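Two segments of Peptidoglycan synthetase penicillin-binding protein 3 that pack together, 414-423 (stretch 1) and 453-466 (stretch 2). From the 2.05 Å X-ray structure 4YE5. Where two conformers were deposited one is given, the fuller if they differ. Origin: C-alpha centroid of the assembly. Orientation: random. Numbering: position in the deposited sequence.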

# COMPACT_ATOMS: atom_id res chain seq x y z
N ALA A 414 16.27 2.63 -3.36
CA ALA A 414 17.63 3.06 -3.75
C ALA A 414 18.67 2.42 -2.83
O ALA A 414 19.70 1.91 -3.28
CB ALA A 414 17.74 4.59 -3.71
N ILE A 415 18.41 2.45 -1.53
CA ILE A 415 19.30 1.77 -0.59
C ILE A 415 19.34 0.25 -0.80
O ILE A 415 20.40 -0.38 -0.64
CB ILE A 415 18.89 2.11 0.86
CG1 ILE A 415 19.15 3.60 1.12
CG2 ILE A 415 19.64 1.22 1.86
CD1 ILE A 415 20.64 4.01 0.97
N SER A 416 18.22 -0.34 -1.19
CA SER A 416 18.18 -1.77 -1.45
C SER A 416 19.19 -2.15 -2.53
O SER A 416 19.72 -3.27 -2.54
CB SER A 416 16.78 -2.22 -1.89
OG SER A 416 16.64 -2.06 -3.29
N VAL A 417 19.45 -1.23 -3.45
CA VAL A 417 20.40 -1.50 -4.55
C VAL A 417 21.77 -1.91 -3.99
O VAL A 417 22.41 -2.84 -4.49
CB VAL A 417 20.61 -0.28 -5.48
CG1 VAL A 417 21.80 -0.49 -6.42
CG2 VAL A 417 19.35 0.00 -6.26
N ILE A 418 22.21 -1.21 -2.95
CA ILE A 418 23.49 -1.54 -2.30
C ILE A 418 23.43 -2.89 -1.58
O ILE A 418 24.43 -3.62 -1.47
CB ILE A 418 23.89 -0.46 -1.25
CG1 ILE A 418 23.79 0.96 -1.83
CG2 ILE A 418 25.26 -0.74 -0.68
CD1 ILE A 418 24.53 1.16 -3.14
N ALA A 419 22.27 -3.20 -1.02
CA ALA A 419 22.06 -4.48 -0.31
C ALA A 419 21.96 -5.66 -1.25
O ALA A 419 22.24 -6.81 -0.87
CB ALA A 419 20.77 -4.38 0.55
N ASN A 420 21.49 -5.39 -2.47
CA ASN A 420 21.15 -6.45 -3.41
C ASN A 420 22.17 -6.55 -4.56
O ASN A 420 21.80 -6.76 -5.72
CB ASN A 420 19.73 -6.22 -3.96
CG ASN A 420 19.14 -7.46 -4.60
OD1 ASN A 420 19.41 -8.57 -4.17
ND2 ASN A 420 18.35 -7.28 -5.65
N LYS A 421 23.44 -6.37 -4.23
CA LYS A 421 24.53 -6.60 -5.18
C LYS A 421 24.49 -5.67 -6.40
O LYS A 421 24.98 -6.03 -7.47
CB LYS A 421 24.57 -8.07 -5.63
CG LYS A 421 24.85 -9.04 -4.48
CD LYS A 421 24.58 -10.47 -4.87
CE LYS A 421 25.20 -11.43 -3.86
NZ LYS A 421 24.90 -12.84 -4.22
N GLY A 422 23.88 -4.49 -6.23
CA GLY A 422 23.90 -3.48 -7.29
C GLY A 422 22.71 -3.53 -8.23
O GLY A 422 22.67 -2.80 -9.23
N VAL A 423 21.74 -4.39 -7.91
CA VAL A 423 20.58 -4.62 -8.76
C VAL A 423 19.35 -3.96 -8.12
O VAL A 423 19.11 -4.08 -6.92
CB VAL A 423 20.32 -6.13 -8.97
CG1 VAL A 423 18.98 -6.38 -9.68
CG2 VAL A 423 21.48 -6.77 -9.77
N ILE A 453 24.73 -0.51 -10.57
CA ILE A 453 26.18 -0.42 -10.39
C ILE A 453 26.76 -1.84 -10.37
O ILE A 453 26.02 -2.81 -10.13
CB ILE A 453 26.58 0.26 -9.05
CG1 ILE A 453 25.73 -0.32 -7.91
CG2 ILE A 453 26.39 1.78 -9.12
CD1 ILE A 453 26.07 0.26 -6.52
N ASP A 454 28.07 -1.95 -10.57
CA ASP A 454 28.73 -3.25 -10.47
C ASP A 454 28.55 -3.81 -9.06
O ASP A 454 28.48 -3.06 -8.09
CB ASP A 454 30.23 -3.13 -10.77
CG ASP A 454 30.52 -2.77 -12.22
OD1 ASP A 454 29.59 -2.67 -13.05
OD2 ASP A 454 31.72 -2.63 -12.53
N GLU A 455 28.49 -5.14 -8.96
CA GLU A 455 28.43 -5.82 -7.67
C GLU A 455 29.62 -5.46 -6.77
O GLU A 455 29.49 -5.30 -5.55
CB GLU A 455 28.36 -7.34 -7.87
CG GLU A 455 28.32 -8.14 -6.58
CD GLU A 455 28.07 -9.63 -6.80
OE1 GLU A 455 27.45 -10.01 -7.83
OE2 GLU A 455 28.50 -10.43 -5.95
N SER A 456 30.79 -5.28 -7.36
CA SER A 456 31.95 -4.94 -6.57
C SER A 456 31.80 -3.51 -5.99
O SER A 456 32.20 -3.22 -4.87
CB SER A 456 33.22 -5.08 -7.41
OG SER A 456 33.16 -4.25 -8.56
N VAL A 457 31.16 -2.62 -6.74
CA VAL A 457 30.94 -1.26 -6.25
C VAL A 457 29.90 -1.28 -5.12
O VAL A 457 30.07 -0.61 -4.10
CB VAL A 457 30.46 -0.31 -7.38
CG1 VAL A 457 29.90 1.03 -6.81
CG2 VAL A 457 31.59 -0.06 -8.36
N ALA A 458 28.84 -2.05 -5.31
CA ALA A 458 27.86 -2.27 -4.27
C ALA A 458 28.50 -2.80 -2.98
O ALA A 458 28.15 -2.37 -1.88
CB ALA A 458 26.76 -3.21 -4.75
N SER A 459 29.43 -3.76 -3.11
CA SER A 459 30.11 -4.31 -1.94
C SER A 459 30.90 -3.26 -1.19
O SER A 459 30.93 -3.26 0.04
CB SER A 459 31.09 -5.42 -2.36
OG SER A 459 30.36 -6.58 -2.69
N GLN A 460 31.59 -2.40 -1.93
CA GLN A 460 32.41 -1.36 -1.30
C GLN A 460 31.55 -0.32 -0.60
O GLN A 460 31.91 0.18 0.47
CB GLN A 460 33.32 -0.70 -2.34
CG GLN A 460 34.37 -1.66 -2.87
CD GLN A 460 35.15 -1.13 -4.08
OE1 GLN A 460 34.87 -0.05 -4.60
NE2 GLN A 460 36.12 -1.91 -4.53
N MSE A 461 30.40 -0.00 -1.19
CA MSE A 461 29.47 0.95 -0.58
C MSE A 461 28.80 0.35 0.67
O MSE A 461 28.55 1.04 1.65
CB MSE A 461 28.40 1.38 -1.59
CG MSE A 461 28.91 2.28 -2.71
SE MSE A 461 29.77 3.86 -2.01
CE MSE A 461 28.29 4.61 -1.01
N LEU A 462 28.49 -0.94 0.64
CA LEU A 462 27.93 -1.62 1.80
C LEU A 462 28.94 -1.57 2.96
O LEU A 462 28.58 -1.32 4.12
CB LEU A 462 27.63 -3.08 1.43
CG LEU A 462 26.83 -3.94 2.39
CD1 LEU A 462 25.44 -3.37 2.60
CD2 LEU A 462 26.72 -5.36 1.84
N ASN A 463 30.20 -1.83 2.62
CA ASN A 463 31.31 -1.73 3.56
C ASN A 463 31.41 -0.31 4.16
O ASN A 463 31.55 -0.14 5.37
CB ASN A 463 32.60 -2.14 2.84
CG ASN A 463 33.80 -2.27 3.77
OD1 ASN A 463 34.08 -1.39 4.58
ND2 ASN A 463 34.52 -3.38 3.65
N ALA A 464 31.32 0.71 3.32
CA ALA A 464 31.37 2.10 3.82
C ALA A 464 30.13 2.44 4.65
O ALA A 464 30.22 3.19 5.64
CB ALA A 464 31.52 3.09 2.65
N MSE A 465 28.98 1.89 4.28
CA MSE A 465 27.75 2.06 5.07
C MSE A 465 27.81 1.36 6.42
O MSE A 465 27.23 1.82 7.41
CB MSE A 465 26.49 1.63 4.30
CG MSE A 465 26.16 2.52 3.10
SE MSE A 465 24.50 1.96 2.27
CE MSE A 465 23.27 2.40 3.75
N GLU A 466 28.52 0.23 6.47
CA GLU A 466 28.72 -0.43 7.74
C GLU A 466 29.61 0.43 8.65
O GLU A 466 29.37 0.54 9.85
CB GLU A 466 29.27 -1.86 7.55
CG GLU A 466 29.67 -2.50 8.88
CD GLU A 466 29.71 -4.02 8.84
OE1 GLU A 466 29.65 -4.62 7.75
OE2 GLU A 466 29.79 -4.62 9.94
O HOH W 1 27.06 -12.80 -6.94

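How a helix end and its following turn can together grip a second helix is well illustrated by this contact. Helix 414-419 meets helix 455-466 at an angle of 106° between their N-to-C directions, with the axes 9.0 Å apart at closest approach. N420 leaves helical geometry, and a type I' turn from N420 to V423 reverses the chain, held by V423 N to N420 O at 3.2 Å. The turn then meets the residues leading into the second helix: I453 N donates a weak hydrogen bond to G422 O, 3.4 Å long but nearly straight. Glycine suits this position twice over, since a CB on G422 would lie 2.3 Å from I453 O and jam against the preceding carbonyl oxygen. Alongside, E455 CA makes a CA-H...O contact with K421 O at 3.5 Å.

Close approach is also eased by a small side chain: A458 CB points at the turn and lies 3.5 Å from G422 N. I418 supplies the knob, seated among A458, M461, L462 and M465; its CG2 is 3.5 Å from A458 O and 4.1 Å from SE of selenomethionine M465, while its CD1 meets I453 CD1 at 3.8 Å. At the exposed margin, a water donates to E455 OE2 (2.9 Å) and weakly accepts from K421 NZ (3.5 Å), bridging the two charged side chains.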